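UPF0045 protein MJ1052 (Methanocaldococcus jannaschii, PDB 2EPI) is of unknown function but belongs to the UPF0045 family of putative thiamine-binding proteins and may bind thiamine or a related molecule. Local coordinates at residues V26-E31 against H64-N69; F33-L38 against F60-S65; D81-K86 against I90-K95. All blocks are in the same frame, centred on the assembly; numbering follows the deposited sequence.

Interaction 1 of 3, residues V26-E31 against H64-N69; sequences VKKAIE and HSTVLN
Lys28 reaches across from helix 23-33 to helix 53-68 and lays its chain against Thr66, the two side chains crossing at a slant. The lysine swings its CG away from the backbone N (chi1 -160°) and then runs straight, so the aliphatic part passes the Thr66 methyl and delivers the ammonium group to the backbone beyond it. CG2 of Thr66 faces that chain, with Lys28 CG 3.5 Å from it; the methylenes further out are modelled closer still, and the closest of those approaches is doubtful. Thr66 shows the lysine its methyl because OG1 lies on the side of its own backbone N (chi1 -53°), where the hydroxyl is bonded to the carbonyl of Glu62 one turn earlier. At the end of the chain, Lys28 NZ donates to Thr66 O at 3.2 Å. The ammonium comes in above the carbonyl plane, 38° out of it and not on a lone pair. Its stronger partner is Asp70, just past the segment, which forms a salt bridge with the same nitrogen.

Deeper in, Ala29 meets Val67, with Ala29 CB 4.3 Å from Val67 CG2. Neither residue aims its CB straight at the other helix; both also rest on Ile13 of strand 6-16, so this pair belongs to the layer between the two helices and the sheet. The backbones come nearest here, Ala29 CA being 6.7 Å from Thr66 CA, a spacing that the small alanine permits.

The chemistry thus changes with depth: small apolar groups meet above the sheet, while toward solvent a lysine spans the gap. Its charge is probably balanced largely by Asp70, and the carbonyl near the C-terminal end of helix 53-68, where the helix dipole is negative, would probably add to the attraction.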
loop_
_atom_site.group_PDB
_atom_site.type_symbol
_atom_site.label_atom_id
_atom_site.label_comp_id
_atom_site.label_asym_id
_atom_site.label_seq_id
_atom_site.Cartn_x
_atom_site.Cartn_y
_atom_site.Cartn_z
ATOM N N VAL A 26 -6.081 -17.035 -0.256
ATOM C CA VAL A 26 -6.718 -15.866 -0.845
ATOM C C VAL A 26 -8.203 -16.175 -1.001
ATOM O O VAL A 26 -9.063 -15.331 -0.754
ATOM C CB VAL A 26 -6.113 -15.549 -2.234
ATOM C CG1 VAL A 26 -6.846 -14.382 -2.878
ATOM C CG2 VAL A 26 -4.629 -15.237 -2.090
ATOM N N LYS A 27 -8.492 -17.403 -1.409
ATOM C CA LYS A 27 -9.862 -17.854 -1.597
ATOM C C LYS A 27 -10.596 -17.854 -0.260
ATOM O O LYS A 27 -11.745 -17.426 -0.167
ATOM C CB LYS A 27 -9.857 -19.263 -2.192
ATOM C CG LYS A 27 -11.228 -19.891 -2.365
ATOM C CD LYS A 27 -11.101 -21.318 -2.885
ATOM C CE LYS A 27 -10.301 -22.182 -1.918
ATOM N NZ LYS A 27 -10.139 -23.581 -2.398
ATOM N N LYS A 28 -9.917 -18.334 0.775
ATOM C CA LYS A 28 -10.488 -18.401 2.113
ATOM C C LYS A 28 -10.916 -17.012 2.590
ATOM O O LYS A 28 -12.005 -16.838 3.138
ATOM C CB LYS A 28 -9.457 -18.990 3.076
ATOM C CG LYS A 28 -10.035 -19.565 4.356
ATOM C CD LYS A 28 -8.944 -20.211 5.202
ATOM C CE LYS A 28 -9.525 -20.932 6.412
ATOM N NZ LYS A 28 -8.475 -21.293 7.408
ATOM N N ALA A 29 -10.052 -16.025 2.367
ATOM C CA ALA A 29 -10.329 -14.651 2.772
ATOM C C ALA A 29 -11.552 -14.103 2.052
ATOM O O ALA A 29 -12.406 -13.458 2.658
ATOM C CB ALA A 29 -9.120 -13.771 2.486
ATOM N N ILE A 30 -11.629 -14.361 0.751
ATOM C CA ILE A 30 -12.754 -13.897 -0.045
ATOM C C ILE A 30 -14.065 -14.460 0.492
ATOM O O ILE A 30 -15.064 -13.749 0.579
ATOM C CB ILE A 30 -12.588 -14.305 -1.523
ATOM C CG1 ILE A 30 -11.421 -13.527 -2.141
ATOM C CG2 ILE A 30 -13.878 -14.046 -2.286
ATOM C CD1 ILE A 30 -11.103 -13.920 -3.566
ATOM N N GLU A 31 -14.060 -15.737 0.863
ATOM C CA GLU A 31 -15.267 -16.352 1.396
ATOM C C GLU A 31 -15.722 -15.655 2.675
ATOM O O GLU A 31 -16.918 -15.582 2.962
ATOM C CB GLU A 31 -15.037 -17.841 1.661
ATOM C CG GLU A 31 -14.906 -18.660 0.390
ATOM C CD GLU A 31 -16.101 -18.487 -0.530
ATOM O OE1 GLU A 31 -17.227 -18.842 -0.117
ATOM O OE2 GLU A 31 -15.915 -17.990 -1.662
ATOM N N HIS A 64 -7.934 -11.571 7.636
ATOM C CA HIS A 64 -6.533 -11.643 8.033
ATOM C C HIS A 64 -6.333 -12.823 8.989
ATOM O O HIS A 64 -5.440 -13.649 8.797
ATOM C CB HIS A 64 -6.138 -10.336 8.725
ATOM C CG HIS A 64 -4.834 -10.399 9.459
ATOM N ND1 HIS A 64 -3.613 -10.326 8.823
ATOM C CD2 HIS A 64 -4.563 -10.524 10.779
ATOM C CE1 HIS A 64 -2.646 -10.401 9.722
ATOM N NE2 HIS A 64 -3.196 -10.521 10.916
ATOM N N SER A 65 -7.185 -12.904 10.006
ATOM C CA SER A 65 -7.095 -13.954 11.014
ATOM C C SER A 65 -7.313 -15.356 10.468
ATOM O O SER A 65 -6.679 -16.310 10.918
ATOM C CB SER A 65 -8.096 -13.682 12.137
ATOM O OG SER A 65 -7.904 -12.385 12.672
ATOM N N THR A 66 -8.213 -15.484 9.501
ATOM C CA THR A 66 -8.508 -16.783 8.912
ATOM C C THR A 66 -7.283 -17.349 8.204
ATOM O O THR A 66 -7.011 -18.549 8.276
ATOM C CB THR A 66 -9.671 -16.681 7.914
ATOM O OG1 THR A 66 -10.790 -16.050 8.545
ATOM C CG2 THR A 66 -10.091 -18.052 7.462
ATOM N N VAL A 67 -6.538 -16.489 7.518
ATOM C CA VAL A 67 -5.342 -16.943 6.821
ATOM C C VAL A 67 -4.220 -17.217 7.821
ATOM O O VAL A 67 -3.434 -18.148 7.646
ATOM C CB VAL A 67 -4.860 -15.901 5.789
ATOM C CG1 VAL A 67 -3.557 -16.363 5.149
ATOM C CG2 VAL A 67 -5.927 -15.701 4.718
ATOM N N LEU A 68 -4.156 -16.411 8.873
ATOM C CA LEU A 68 -3.128 -16.582 9.893
ATOM C C LEU A 68 -3.339 -17.900 10.637
ATOM O O LEU A 68 -2.412 -18.445 11.233
ATOM C CB LEU A 68 -3.164 -15.406 10.873
ATOM C CG LEU A 68 -2.118 -15.374 11.991
ATOM C CD1 LEU A 68 -0.710 -15.371 11.400
ATOM C CD2 LEU A 68 -2.340 -14.141 12.842
ATOM N N ASN A 69 -4.562 -18.418 10.595
ATOM C CA ASN A 69 -4.866 -19.674 11.266
ATOM C C ASN A 69 -4.042 -20.824 10.690
ATOM O O ASN A 69 -3.698 -21.765 11.408
ATOM C CB ASN A 69 -6.353 -20.015 11.123
ATOM C CG ASN A 69 -6.727 -21.302 11.843
ATOM O OD1 ASN A 69 -6.798 -21.339 13.069
ATOM N ND2 ASN A 69 -6.955 -22.366 11.079
#

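Interaction 2 of 3, residues F33-L38 against F60-S65; sequences FKKYDL and FKEAHS
In this ferredoxin-like beta-alpha-beta-beta-alpha-beta fold, the type I turn from Phe33 to Tyr36 carries the chain out of helix 23-33 toward strand 39-43, and Lys35 and Tyr36 tie it to Glu62 on helix 53-68. Glu62 stretches out from its helix, CG anti to the backbone N (chi1 176°), and puts one carboxylate oxygen to each partner. Lys35 NZ makes a salt bridge to Glu62 OE2 at 2.7 Å, on the syn side but 27° out of the carboxylate plane; the lysine, kinked at its third torsion, crosses the glutamate at about a right angle. Tyr36 OH donates to Glu62 OE1 over a short 2.6 Å, meeting the oxygen nearly in line with its C-O bond. Glu62 OE1 lies at the edge of the ring, in its plane, while the carboxylate plane is turned 82° from the ring. An alanine in place of Glu62 would probably leave the Lys35 ammonium without its counter-charge and the Tyr36 hydroxyl without its acceptor, setting the turn freer to move from the helix.

Beneath these polar groups the contact is apolar. Phe33 leans on Val11 and Ala63 on Ile13, both of strand 6-16, and Phe33 CE1 comes within 3.7 Å of Ala63 CB, the methyl approaching the ring obliquely. A water also donates to Glu62 OE1 at 2.7 Å and accepts a weak bond from Lys35 NZ at 3.3 Å.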
loop_
_atom_site.group_PDB
_atom_site.type_symbol
_atom_site.label_atom_id
_atom_site.label_comp_id
_atom_site.label_asym_id
_atom_site.label_seq_id
_atom_site.Cartn_x
_atom_site.Cartn_y
_atom_site.Cartn_z
ATOM N N PHE A 33 -15.410 -12.436 3.327
ATOM C CA PHE A 33 -16.061 -11.189 2.931
ATOM C C PHE A 33 -17.527 -11.396 2.571
ATOM O O PHE A 33 -18.359 -10.515 2.782
ATOM C CB PHE A 33 -15.352 -10.556 1.727
ATOM C CG PHE A 33 -13.912 -10.219 1.971
ATOM C CD1 PHE A 33 -13.513 -9.612 3.156
ATOM C CD2 PHE A 33 -12.953 -10.480 0.996
ATOM C CE1 PHE A 33 -12.176 -9.270 3.369
ATOM C CE2 PHE A 33 -11.618 -10.142 1.198
ATOM C CZ PHE A 33 -11.228 -9.535 2.387
ATOM N N LYS A 34 -17.840 -12.562 2.021
ATOM C CA LYS A 34 -19.208 -12.862 1.627
ATOM C C LYS A 34 -20.144 -13.091 2.809
ATOM O O LYS A 34 -21.345 -13.273 2.621
ATOM C CB LYS A 34 -19.229 -14.075 0.693
ATOM C CG LYS A 34 -18.547 -13.815 -0.642
ATOM C CD LYS A 34 -18.657 -15.014 -1.566
ATOM C CE LYS A 34 -18.175 -14.676 -2.969
ATOM N NZ LYS A 34 -16.770 -14.187 -2.981
ATOM N N LYS A 35 -19.601 -13.073 4.025
ATOM C CA LYS A 35 -20.414 -13.257 5.224
ATOM C C LYS A 35 -20.870 -11.911 5.774
ATOM O O LYS A 35 -21.639 -11.849 6.739
ATOM C CB LYS A 35 -19.631 -13.998 6.307
ATOM C CG LYS A 35 -19.268 -15.428 5.954
ATOM C CD LYS A 35 -18.891 -16.217 7.199
ATOM C CE LYS A 35 -17.713 -15.591 7.927
ATOM N NZ LYS A 35 -17.392 -16.318 9.186
ATOM N N TYR A 36 -20.383 -10.833 5.171
ATOM C CA TYR A 36 -20.752 -9.491 5.601
ATOM C C TYR A 36 -21.613 -8.828 4.539
ATOM O O TYR A 36 -21.618 -9.254 3.384
ATOM C CB TYR A 36 -19.503 -8.647 5.859
ATOM C CG TYR A 36 -18.676 -9.141 7.019
ATOM C CD1 TYR A 36 -17.870 -10.274 6.897
ATOM C CD2 TYR A 36 -18.726 -8.498 8.255
ATOM C CE1 TYR A 36 -17.136 -10.754 7.978
ATOM C CE2 TYR A 36 -18.000 -8.973 9.341
ATOM C CZ TYR A 36 -17.208 -10.097 9.198
ATOM O OH TYR A 36 -16.496 -10.567 10.277
ATOM N N ASP A 37 -22.344 -7.791 4.934
ATOM C CA ASP A 37 -23.218 -7.075 4.013
ATOM C C ASP A 37 -22.397 -6.088 3.195
ATOM O O ASP A 37 -22.505 -4.871 3.358
ATOM C CB ASP A 37 -24.319 -6.355 4.798
ATOM C CG ASP A 37 -25.322 -5.665 3.898
ATOM O OD1 ASP A 37 -25.537 -6.147 2.766
ATOM O OD2 ASP A 37 -25.906 -4.649 4.330
ATOM N N LEU A 38 -21.580 -6.638 2.302
ATOM C CA LEU A 38 -20.700 -5.839 1.459
ATOM C C LEU A 38 -20.743 -6.293 0.010
ATOM O O LEU A 38 -21.024 -7.458 -0.272
ATOM C CB LEU A 38 -19.251 -5.988 1.934
ATOM C CG LEU A 38 -18.923 -5.846 3.420
ATOM C CD1 LEU A 38 -17.573 -6.497 3.710
ATOM C CD2 LEU A 38 -18.923 -4.367 3.801
ATOM N N PHE A 60 -12.207 -7.310 7.507
ATOM C CA PHE A 60 -10.769 -7.266 7.294
ATOM C C PHE A 60 -10.074 -8.086 8.375
ATOM O O PHE A 60 -9.234 -8.937 8.082
ATOM C CB PHE A 60 -10.279 -5.819 7.348
ATOM C CG PHE A 60 -8.785 -5.681 7.310
ATOM C CD1 PHE A 60 -8.062 -6.077 6.189
ATOM C CD2 PHE A 60 -8.098 -5.137 8.393
ATOM C CE1 PHE A 60 -6.681 -5.931 6.138
ATOM C CE2 PHE A 60 -6.708 -4.987 8.350
ATOM C CZ PHE A 60 -6.002 -5.384 7.219
ATOM N N LYS A 61 -10.435 -7.842 9.630
ATOM C CA LYS A 61 -9.816 -8.576 10.723
ATOM C C LYS A 61 -10.045 -10.076 10.600
ATOM O O LYS A 61 -9.124 -10.872 10.799
ATOM C CB LYS A 61 -10.348 -8.093 12.070
ATOM C CG LYS A 61 -9.662 -8.753 13.252
ATOM C CD LYS A 61 -10.325 -8.379 14.565
ATOM C CE LYS A 61 -9.653 -9.086 15.730
ATOM N NZ LYS A 61 -10.364 -8.832 17.014
ATOM N N GLU A 62 -11.267 -10.474 10.270
ATOM C CA GLU A 62 -11.549 -11.898 10.163
ATOM C C GLU A 62 -10.795 -12.545 9.009
ATOM O O GLU A 62 -10.283 -13.659 9.146
ATOM C CB GLU A 62 -13.058 -12.151 10.027
ATOM C CG GLU A 62 -13.399 -13.623 9.807
ATOM C CD GLU A 62 -14.880 -13.937 9.939
ATOM O OE1 GLU A 62 -15.710 -13.014 9.825
ATOM O OE2 GLU A 62 -15.212 -15.125 10.143
ATOM N N ALA A 63 -10.714 -11.849 7.878
ATOM C CA ALA A 63 -10.015 -12.379 6.709
ATOM C C ALA A 63 -8.543 -12.588 7.039
ATOM O O ALA A 63 -7.970 -13.638 6.751
ATOM C CB ALA A 63 -10.157 -11.420 5.535
ATOM N N HIS A 64 -7.934 -11.571 7.636
ATOM C CA HIS A 64 -6.533 -11.643 8.033
ATOM C C HIS A 64 -6.333 -12.823 8.989
ATOM O O HIS A 64 -5.440 -13.649 8.797
ATOM C CB HIS A 64 -6.138 -10.336 8.725
ATOM C CG HIS A 64 -4.834 -10.399 9.459
ATOM N ND1 HIS A 64 -3.613 -10.326 8.823
ATOM C CD2 HIS A 64 -4.563 -10.524 10.779
ATOM C CE1 HIS A 64 -2.646 -10.401 9.722
ATOM N NE2 HIS A 64 -3.196 -10.521 10.916
ATOM N N SER A 65 -7.185 -12.904 10.006
ATOM C CA SER A 65 -7.095 -13.954 11.014
ATOM C C SER A 65 -7.313 -15.356 10.468
ATOM O O SER A 65 -6.679 -16.310 10.918
ATOM C CB SER A 65 -8.096 -13.682 12.137
ATOM O OG SER A 65 -7.904 -12.385 12.672
HETATM O O HOH W 1 -18.199 -13.465 10.677
#

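Interaction 3 of 3, residues D81-K86 against I90-K95; sequences DERKDK and IERKLK
Asp81 and Lys93 approach from opposite directions to make the salt bridge that joins strand 73-83 to helix 90-96. Lys93 NZ donates to Asp81 OD2 at 2.9 Å, coming from above the carboxylate, 48° out of its plane. Both groups have stronger partners in other chains: Asp81 OD2 a salt bridge to Arg73 of the second subunit, Lys93 NZ a hydrogen bond to Ala44 O of the third. A second salt bridge stays within the segment 81-86. Arg83, with CG between its backbone N and carbonyl carbon (chi1 65°) and its chain bent at the third torsion, grips Asp85 side-on, NE to OD1 at 2.8 Å and NH2 to OD2 at 2.7 Å, which fixes the turn of the guanidinium.

The helix follows the last strand of the ferredoxin-like unit, so it is an addition at the C-terminus of the fold. Asp81, Glu82 and Arg83 pair in an antiparallel ladder with a strand of the second subunit, which carries the sheet across the interface; the contact therefore sits where subunits meet.

Like charges come next. Arg92 NH2 stands 3.2 Å from Arg83 NH1, at the edge of the Arg83 guanidinium and near its plane, the two guanidinium planes 87° apart. Both atoms are donors, so nothing bonds them, and Arg73 of the second subunit brings a further like charge near Arg83 NH1. Asp85 probably offsets part of the cost, and the Arg92 group is steadied by NE donating to the carbonyl of Glu87.

Aliphatic contacts come from Lys86, which crosses Arg92 at about a right angle. Its CB lies over one face of the Arg92 guanidinium, toward the rim, 3.9 Å from NE. Further along the extended chain, Lys86 CD sits 3.3 Å above the plane of the Arg83 guanidinium, again offset to the rim.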
loop_
_atom_site.group_PDB
_atom_site.type_symbol
_atom_site.label_atom_id
_atom_site.label_comp_id
_atom_site.label_asym_id
_atom_site.label_seq_id
_atom_site.Cartn_x
_atom_site.Cartn_y
_atom_site.Cartn_z
ATOM N N ASP A 81 -11.320 4.522 1.197
ATOM C CA ASP A 81 -11.507 5.746 0.423
ATOM C C ASP A 81 -12.897 6.239 0.804
ATOM O O ASP A 81 -13.898 5.628 0.434
ATOM C CB ASP A 81 -11.458 5.447 -1.077
ATOM C CG ASP A 81 -11.416 6.709 -1.928
ATOM O OD1 ASP A 81 -11.942 7.753 -1.486
ATOM O OD2 ASP A 81 -10.865 6.654 -3.049
ATOM N N GLU A 82 -12.957 7.332 1.556
ATOM C CA GLU A 82 -14.238 7.875 1.992
ATOM C C GLU A 82 -14.365 9.364 1.710
ATOM O O GLU A 82 -13.435 10.132 1.946
ATOM C CB GLU A 82 -14.436 7.619 3.493
ATOM C CG GLU A 82 -15.632 8.357 4.102
ATOM C CD GLU A 82 -15.918 7.942 5.532
ATOM O OE1 GLU A 82 -14.959 7.600 6.254
ATOM O OE2 GLU A 82 -17.103 7.969 5.940
ATOM N N ARG A 83 -15.524 9.764 1.200
ATOM C CA ARG A 83 -15.772 11.169 0.912
ATOM C C ARG A 83 -17.162 11.529 1.421
ATOM O O ARG A 83 -18.031 10.663 1.548
ATOM C CB ARG A 83 -15.646 11.445 -0.593
ATOM C CG ARG A 83 -16.677 10.755 -1.469
ATOM C CD ARG A 83 -16.326 10.913 -2.942
ATOM N NE ARG A 83 -16.206 12.313 -3.347
ATOM C CZ ARG A 83 -15.802 12.707 -4.551
ATOM N NH1 ARG A 83 -15.475 11.806 -5.469
ATOM N NH2 ARG A 83 -15.723 14.000 -4.841
ATOM N N LYS A 84 -17.368 12.807 1.724
ATOM C CA LYS A 84 -18.650 13.266 2.248
ATOM C C LYS A 84 -19.438 14.112 1.251
ATOM O O LYS A 84 -20.617 14.391 1.466
ATOM C CB LYS A 84 -18.417 14.071 3.530
ATOM C CG LYS A 84 -17.711 15.398 3.289
ATOM C CD LYS A 84 -16.714 15.728 4.388
ATOM C CE LYS A 84 -17.382 15.968 5.725
ATOM N NZ LYS A 84 -16.376 16.393 6.734
ATOM N N ASP A 85 -18.793 14.511 0.158
ATOM C CA ASP A 85 -19.445 15.341 -0.850
ATOM C C ASP A 85 -20.172 14.533 -1.920
ATOM O O ASP A 85 -20.981 15.077 -2.670
ATOM C CB ASP A 85 -18.420 16.261 -1.517
ATOM C CG ASP A 85 -17.397 15.497 -2.337
ATOM O OD1 ASP A 85 -16.737 14.595 -1.777
ATOM O OD2 ASP A 85 -17.254 15.799 -3.541
ATOM N N LYS A 86 -19.879 13.240 -1.997
ATOM C CA LYS A 86 -20.515 12.376 -2.984
ATOM C C LYS A 86 -20.715 10.964 -2.447
ATOM O O LYS A 86 -20.157 10.590 -1.416
ATOM C CB LYS A 86 -19.681 12.316 -4.266
ATOM C CG LYS A 86 -19.539 13.646 -4.987
ATOM C CD LYS A 86 -18.680 13.503 -6.233
ATOM C CE LYS A 86 -18.480 14.839 -6.927
ATOM N NZ LYS A 86 -17.578 14.714 -8.105
ATOM N N ILE A 90 -18.802 1.764 -5.604
ATOM C CA ILE A 90 -17.918 1.267 -6.647
ATOM C C ILE A 90 -18.460 1.766 -7.983
ATOM O O ILE A 90 -17.705 2.155 -8.872
ATOM C CB ILE A 90 -17.898 -0.275 -6.640
ATOM C CG1 ILE A 90 -17.242 -0.774 -5.344
ATOM C CG2 ILE A 90 -17.164 -0.803 -7.867
ATOM C CD1 ILE A 90 -17.254 -2.287 -5.195
ATOM N N GLU A 91 -19.784 1.762 -8.101
ATOM C CA GLU A 91 -20.461 2.207 -9.316
ATOM C C GLU A 91 -20.068 3.630 -9.697
ATOM O O GLU A 91 -19.612 3.882 -10.813
ATOM C CB GLU A 91 -21.978 2.144 -9.123
ATOM C CG GLU A 91 -22.778 2.501 -10.368
ATOM C CD GLU A 91 -24.250 2.708 -10.078
ATOM O OE1 GLU A 91 -24.852 1.843 -9.407
ATOM O OE2 GLU A 91 -24.808 3.736 -10.524
ATOM N N ARG A 92 -20.252 4.565 -8.769
ATOM C CA ARG A 92 -19.921 5.954 -9.047
ATOM C C ARG A 92 -18.445 6.127 -9.388
ATOM O O ARG A 92 -18.098 6.892 -10.285
ATOM C CB ARG A 92 -20.276 6.848 -7.856
ATOM C CG ARG A 92 -20.182 8.333 -8.177
ATOM C CD ARG A 92 -20.240 9.178 -6.919
ATOM N NE ARG A 92 -19.102 8.914 -6.043
ATOM C CZ ARG A 92 -17.837 9.176 -6.358
ATOM N NH1 ARG A 92 -17.539 9.716 -7.534
ATOM N NH2 ARG A 92 -16.867 8.891 -5.499
ATOM N N LYS A 93 -17.573 5.420 -8.674
ATOM C CA LYS A 93 -16.141 5.530 -8.936
ATOM C C LYS A 93 -15.798 5.076 -10.351
ATOM O O LYS A 93 -15.049 5.747 -11.061
ATOM C CB LYS A 93 -15.335 4.700 -7.931
ATOM C CG LYS A 93 -15.453 5.171 -6.488
ATOM C CD LYS A 93 -14.253 4.732 -5.661
ATOM C CE LYS A 93 -12.988 5.449 -6.116
ATOM N NZ LYS A 93 -11.794 5.100 -5.299
ATOM N N LEU A 94 -16.349 3.938 -10.756
ATOM C CA LEU A 94 -16.075 3.404 -12.085
ATOM C C LEU A 94 -16.701 4.218 -13.211
ATOM O O LEU A 94 -16.086 4.400 -14.259
ATOM C CB LEU A 94 -16.536 1.948 -12.177
ATOM C CG LEU A 94 -15.785 0.963 -11.280
ATOM C CD1 LEU A 94 -16.321 -0.443 -11.504
ATOM C CD2 LEU A 94 -14.293 1.022 -11.584
ATOM N N LYS A 95 -17.920 4.705 -13.006
ATOM C CA LYS A 95 -18.575 5.498 -14.038
ATOM C C LYS A 95 -17.872 6.841 -14.204
ATOM O O LYS A 95 -17.799 7.390 -15.305
ATOM C CB LYS A 95 -20.053 5.701 -13.695
ATOM C CG LYS A 95 -20.861 4.416 -13.783
ATOM C CD LYS A 95 -22.347 4.647 -13.557
ATOM C CE LYS A 95 -23.116 3.341 -13.693
ATOM N NZ LYS A 95 -24.581 3.507 -13.488
#

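Interactions 1 and 2 are neighbours on helix 53-68, their centres 8 Å apart: one holds helix 23-33 beside it, the other the turn that follows, and Ala29 touches Ala63 where they join. Both have a buried apolar layer over strand 6-16 and a lysine outside it, which across the segments finds a backbone carbonyl in interaction 1 and a carboxylate in interaction 2. Interaction 3, across the chain's centre from interaction 1, has no comparable apolar layer. There the last strand, outermost in its own chain but extended by a neighbouring subunit, meets the C-terminal helix through paired and like charges, and the bridging Asp81 and Lys93 themselves have partners in other subunits.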